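Local structure of possible protein of nuclear scaffold (Encephalitozoon cuniculi, 3KAE) at residues Y180-L191 and Y209-Y218. The protein probably serves as the Cdc27 subunit of the anaphase-promoting complex, a ubiquitin ligase; this N-terminal tetratricopeptide-repeat domain forms a homodimer. Numbering follows the deposited sequence.
Sequences YVSDSIEFHESL and YFISNAARRY
Phe187 drives its ring into a hole formed by Phe210, Ala214, Arg217 and Tyr218, locking together two helices of this tetratricopeptide-repeat domain; the axes of segments 180-190 and 209-218 run nearly parallel, 24° apart. Helix 193-200 lies between the two in sequence, consistent with the stacked helices of a TPR array. With CG anti to the backbone N (chi1 169°), the Phe187 ring reaches across until CE1 sits 3.7 Å from Ala214 CB. Its edge meets the face of Tyr218 in an offset edge-to-face pair, the planes 83° apart, while its own face receives the edge of Phe210. Phe210 answers as a knob among Tyr180, Asp183, Ser184 and Phe187: CZ stops 3.6 Å from Phe187 CB, and the ring edge at CE1 meets the Asp183-Ser184 peptide, with Asp183 C and Ser184 N close to the ring plane. Tyr199 stacks on this ring and its OH hydrogen-bonds to Asp183 OD2, which makes a salt bridge with Lys198. At the N-terminal side, Tyr180 OH and Asn213 ND2 lie close but are not hydrogen-bonded to each other; they hydrogen-bond to Glu151 OE2 and OE1 respectively. Phe23 of the second subunit packs edge-to-face with Tyr180 and Tyr209, bringing this end to the dimer interface. At the other end, Arg217 bends at chi2 toward the closing turn of helix 176-190, and its NE donates to His188 O at 3.2 Å, slightly tilted from the carbonyl plane.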
loop_
_atom_site.group_PDB
_atom_site.type_symbol
_atom_site.label_atom_id
_atom_site.label_comp_id
_atom_site.label_asym_id
_atom_site.label_seq_id
_atom_site.Cartn_x
_atom_site.Cartn_y
_atom_site.Cartn_z
ATOM N N TYR C 180 -5.137 7.674 -26.137
ATOM C CA TYR C 180 -3.934 6.852 -26.122
ATOM C C TYR C 180 -4.224 5.489 -26.728
ATOM O O TYR C 180 -3.398 4.911 -27.446
ATOM C CB TYR C 180 -3.398 6.694 -24.705
ATOM C CG TYR C 180 -2.521 5.480 -24.505
ATOM C CD1 TYR C 180 -3.066 4.272 -24.107
ATOM C CD2 TYR C 180 -1.147 5.542 -24.706
ATOM C CE1 TYR C 180 -2.267 3.150 -23.909
ATOM C CE2 TYR C 180 -0.340 4.423 -24.523
ATOM C CZ TYR C 180 -0.913 3.235 -24.123
ATOM O OH TYR C 180 -0.127 2.134 -23.932
ATOM N N VAL C 181 -5.410 4.981 -26.427
ATOM C CA VAL C 181 -5.845 3.715 -26.968
ATOM C C VAL C 181 -6.093 3.818 -28.480
ATOM O O VAL C 181 -5.694 2.942 -29.232
ATOM C CB VAL C 181 -7.129 3.234 -26.283
ATOM C CG1 VAL C 181 -7.506 1.853 -26.779
ATOM C CG2 VAL C 181 -6.961 3.228 -24.761
ATOM N N SER C 182 -6.759 4.888 -28.906
ATOM C CA SER C 182 -7.014 5.137 -30.317
ATOM C C SER C 182 -5.709 5.153 -31.104
ATOM O O SER C 182 -5.587 4.500 -32.149
ATOM C CB SER C 182 -7.732 6.471 -30.494
ATOM O OG SER C 182 -8.890 6.549 -29.687
ATOM N N ASP C 183 -4.742 5.913 -30.595
ATOM C CA ASP C 183 -3.458 6.050 -31.253
ATOM C C ASP C 183 -2.772 4.707 -31.389
ATOM O O ASP C 183 -2.196 4.392 -32.445
ATOM C CB ASP C 183 -2.569 7.031 -30.500
ATOM C CG ASP C 183 -3.081 8.455 -30.581
ATOM O OD1 ASP C 183 -4.125 8.686 -31.226
ATOM O OD2 ASP C 183 -2.436 9.348 -29.995
ATOM N N SER C 184 -2.858 3.917 -30.326
ATOM C CA SER C 184 -2.240 2.597 -30.273
ATOM C C SER C 184 -2.868 1.676 -31.310
ATOM O O SER C 184 -2.173 0.961 -32.025
ATOM C CB SER C 184 -2.366 1.981 -28.864
ATOM O OG SER C 184 -1.718 2.782 -27.882
ATOM N N ILE C 185 -4.188 1.681 -31.391
ATOM C CA ILE C 185 -4.844 0.819 -32.355
ATOM C C ILE C 185 -4.354 1.223 -33.753
ATOM O O ILE C 185 -3.970 0.384 -34.579
ATOM C CB ILE C 185 -6.380 0.936 -32.295
ATOM C CG1 ILE C 185 -6.922 0.480 -30.946
ATOM C CG2 ILE C 185 -7.004 0.089 -33.402
ATOM C CD1 ILE C 185 -8.398 0.768 -30.759
ATOM N N GLU C 186 -4.337 2.526 -33.998
ATOM C CA GLU C 186 -3.928 3.027 -35.297
ATOM C C GLU C 186 -2.475 2.706 -35.614
ATOM O O GLU C 186 -2.162 2.302 -36.747
ATOM C CB GLU C 186 -4.154 4.533 -35.415
ATOM C CG GLU C 186 -3.718 5.082 -36.770
ATOM C CD GLU C 186 -3.849 6.593 -36.879
ATOM O OE1 GLU C 186 -4.575 7.194 -36.058
ATOM O OE2 GLU C 186 -3.220 7.178 -37.789
ATOM N N PHE C 187 -1.591 2.903 -34.632
ATOM C CA PHE C 187 -0.177 2.700 -34.893
ATOM C C PHE C 187 0.077 1.235 -35.202
ATOM O O PHE C 187 0.927 0.907 -36.035
ATOM C CB PHE C 187 0.711 3.160 -33.742
ATOM C CG PHE C 187 2.142 2.721 -33.888
ATOM C CD1 PHE C 187 2.573 1.528 -33.326
ATOM C CD2 PHE C 187 3.042 3.473 -34.650
ATOM C CE1 PHE C 187 3.883 1.102 -33.486
ATOM C CE2 PHE C 187 4.352 3.063 -34.806
ATOM C CZ PHE C 187 4.779 1.872 -34.219
ATOM N N HIS C 188 -0.668 0.355 -34.540
ATOM C CA HIS C 188 -0.458 -1.070 -34.719
ATOM C C HIS C 188 -0.601 -1.447 -36.190
ATOM O O HIS C 188 0.204 -2.201 -36.744
ATOM C CB HIS C 188 -1.447 -1.886 -33.901
ATOM C CG HIS C 188 -1.533 -3.313 -34.339
ATOM N ND1 HIS C 188 -0.585 -4.254 -33.996
ATOM C CD2 HIS C 188 -2.429 -3.950 -35.127
ATOM C CE1 HIS C 188 -0.908 -5.416 -34.533
ATOM N NE2 HIS C 188 -2.023 -5.256 -35.230
ATOM N N GLU C 189 -1.638 -0.917 -36.823
ATOM C CA GLU C 189 -1.940 -1.274 -38.198
ATOM C C GLU C 189 -1.316 -0.324 -39.220
ATOM O O GLU C 189 -1.318 -0.615 -40.407
ATOM C CB GLU C 189 -3.455 -1.379 -38.407
ATOM N N SER C 190 -0.770 0.802 -38.773
ATOM C CA SER C 190 -0.216 1.774 -39.722
ATOM C C SER C 190 1.262 2.089 -39.506
ATOM O O SER C 190 1.911 2.631 -40.406
ATOM C CB SER C 190 -1.005 3.088 -39.689
ATOM O OG SER C 190 -0.447 4.000 -38.743
ATOM N N LEU C 191 1.792 1.776 -38.331
ATOM C CA LEU C 191 3.183 2.089 -38.019
ATOM C C LEU C 191 3.482 3.566 -38.228
ATOM O O LEU C 191 4.612 3.930 -38.533
ATOM C CB LEU C 191 4.147 1.247 -38.858
ATOM C CG LEU C 191 4.227 -0.252 -38.551
ATOM C CD1 LEU C 191 2.911 -0.942 -38.855
ATOM C CD2 LEU C 191 5.347 -0.873 -39.365
ATOM N N TYR C 209 4.927 4.521 -22.350
ATOM C CA TYR C 209 4.089 3.375 -22.682
ATOM C C TYR C 209 3.949 3.228 -24.197
ATOM O O TYR C 209 4.191 2.161 -24.741
ATOM C CB TYR C 209 2.702 3.525 -22.047
ATOM C CG TYR C 209 2.712 3.599 -20.544
ATOM C CD1 TYR C 209 2.604 2.444 -19.777
ATOM C CD2 TYR C 209 2.822 4.821 -19.888
ATOM C CE1 TYR C 209 2.607 2.495 -18.396
ATOM C CE2 TYR C 209 2.826 4.892 -18.507
ATOM C CZ TYR C 209 2.714 3.719 -17.753
ATOM O OH TYR C 209 2.722 3.754 -16.358
ATOM N N PHE C 210 3.565 4.304 -24.874
ATOM C CA PHE C 210 3.341 4.237 -26.329
ATOM C C PHE C 210 4.583 3.773 -27.097
ATOM O O PHE C 210 4.548 2.789 -27.821
ATOM C CB PHE C 210 2.846 5.572 -26.872
ATOM C CG PHE C 210 2.323 5.489 -28.285
ATOM C CD1 PHE C 210 0.991 5.194 -28.521
ATOM C CD2 PHE C 210 3.170 5.676 -29.369
ATOM C CE1 PHE C 210 0.500 5.099 -29.802
ATOM C CE2 PHE C 210 2.698 5.596 -30.656
ATOM C CZ PHE C 210 1.356 5.307 -30.876
ATOM N N ILE C 211 5.690 4.470 -26.909
ATOM C CA ILE C 211 6.937 4.083 -27.541
ATOM C C ILE C 211 7.373 2.661 -27.169
ATOM O O ILE C 211 7.936 1.945 -28.003
ATOM C CB ILE C 211 8.064 5.078 -27.218
ATOM C CG1 ILE C 211 7.619 6.513 -27.520
ATOM C CG2 ILE C 211 9.332 4.723 -27.983
ATOM C CD1 ILE C 211 6.956 6.671 -28.830
ATOM N N SER C 212 7.139 2.261 -25.918
ATOM C CA SER C 212 7.463 0.896 -25.493
ATOM C C SER C 212 6.633 -0.105 -26.310
ATOM O O SER C 212 7.147 -1.092 -26.844
ATOM C CB SER C 212 7.217 0.701 -23.984
ATOM O OG SER C 212 8.152 1.448 -23.227
ATOM N N ASN C 213 5.339 0.146 -26.412
ATOM C CA ASN C 213 4.506 -0.740 -27.167
ATOM C C ASN C 213 4.953 -0.704 -28.648
ATOM O O ASN C 213 5.005 -1.739 -29.319
ATOM C CB ASN C 213 3.042 -0.372 -26.984
ATOM C CG ASN C 213 2.498 -0.811 -25.626
ATOM O OD1 ASN C 213 3.043 -1.712 -24.993
ATOM N ND2 ASN C 213 1.421 -0.180 -25.183
ATOM N N ALA C 214 5.311 0.484 -29.138
ATOM C CA ALA C 214 5.813 0.637 -30.509
ATOM C C ALA C 214 6.985 -0.302 -30.760
ATOM O O ALA C 214 6.991 -1.046 -31.740
ATOM C CB ALA C 214 6.227 2.105 -30.807
ATOM N N ALA C 215 7.970 -0.260 -29.865
ATOM C CA ALA C 215 9.170 -1.075 -29.986
ATOM C C ALA C 215 8.819 -2.558 -30.098
ATOM O O ALA C 215 9.475 -3.313 -30.813
ATOM C CB ALA C 215 10.087 -0.823 -28.808
ATOM N N ARG C 216 7.762 -2.957 -29.403
ATOM C CA ARG C 216 7.343 -4.346 -29.342
ATOM C C ARG C 216 6.723 -4.739 -30.671
ATOM O O ARG C 216 7.013 -5.798 -31.227
ATOM C CB ARG C 216 6.326 -4.532 -28.206
ATOM C CG ARG C 216 5.749 -5.925 -28.081
ATOM C CD ARG C 216 4.586 -5.900 -27.117
ATOM N NE ARG C 216 3.495 -5.080 -27.630
ATOM C CZ ARG C 216 2.575 -4.496 -26.867
ATOM N NH1 ARG C 216 2.626 -4.634 -25.546
ATOM N NH2 ARG C 216 1.610 -3.773 -27.425
ATOM N N ARG C 217 5.844 -3.884 -31.172
ATOM C CA ARG C 217 5.232 -4.114 -32.469
ATOM C C ARG C 217 6.291 -4.243 -33.564
ATOM O O ARG C 217 6.222 -5.134 -34.420
ATOM C CB ARG C 217 4.288 -2.969 -32.824
ATOM C CG ARG C 217 3.651 -3.114 -34.194
ATOM C CD ARG C 217 2.863 -4.412 -34.288
ATOM N NE ARG C 217 2.079 -4.469 -35.524
ATOM C CZ ARG C 217 1.661 -5.593 -36.104
ATOM N NH1 ARG C 217 1.949 -6.772 -35.567
ATOM N NH2 ARG C 217 0.944 -5.533 -37.217
ATOM N N TYR C 218 7.263 -3.337 -33.544
ATOM C CA TYR C 218 8.350 -3.390 -34.501
ATOM C C TYR C 218 9.064 -4.731 -34.463
ATOM O O TYR C 218 9.384 -5.298 -35.503
ATOM C CB TYR C 218 9.352 -2.265 -34.253
ATOM C CG TYR C 218 8.890 -0.922 -34.752
ATOM C CD1 TYR C 218 8.459 -0.764 -36.061
ATOM C CD2 TYR C 218 8.892 0.189 -33.922
ATOM C CE1 TYR C 218 8.033 0.465 -36.533
ATOM C CE2 TYR C 218 8.468 1.424 -34.377
ATOM C CZ TYR C 218 8.045 1.561 -35.694
ATOM O OH TYR C 218 7.621 2.786 -36.175
#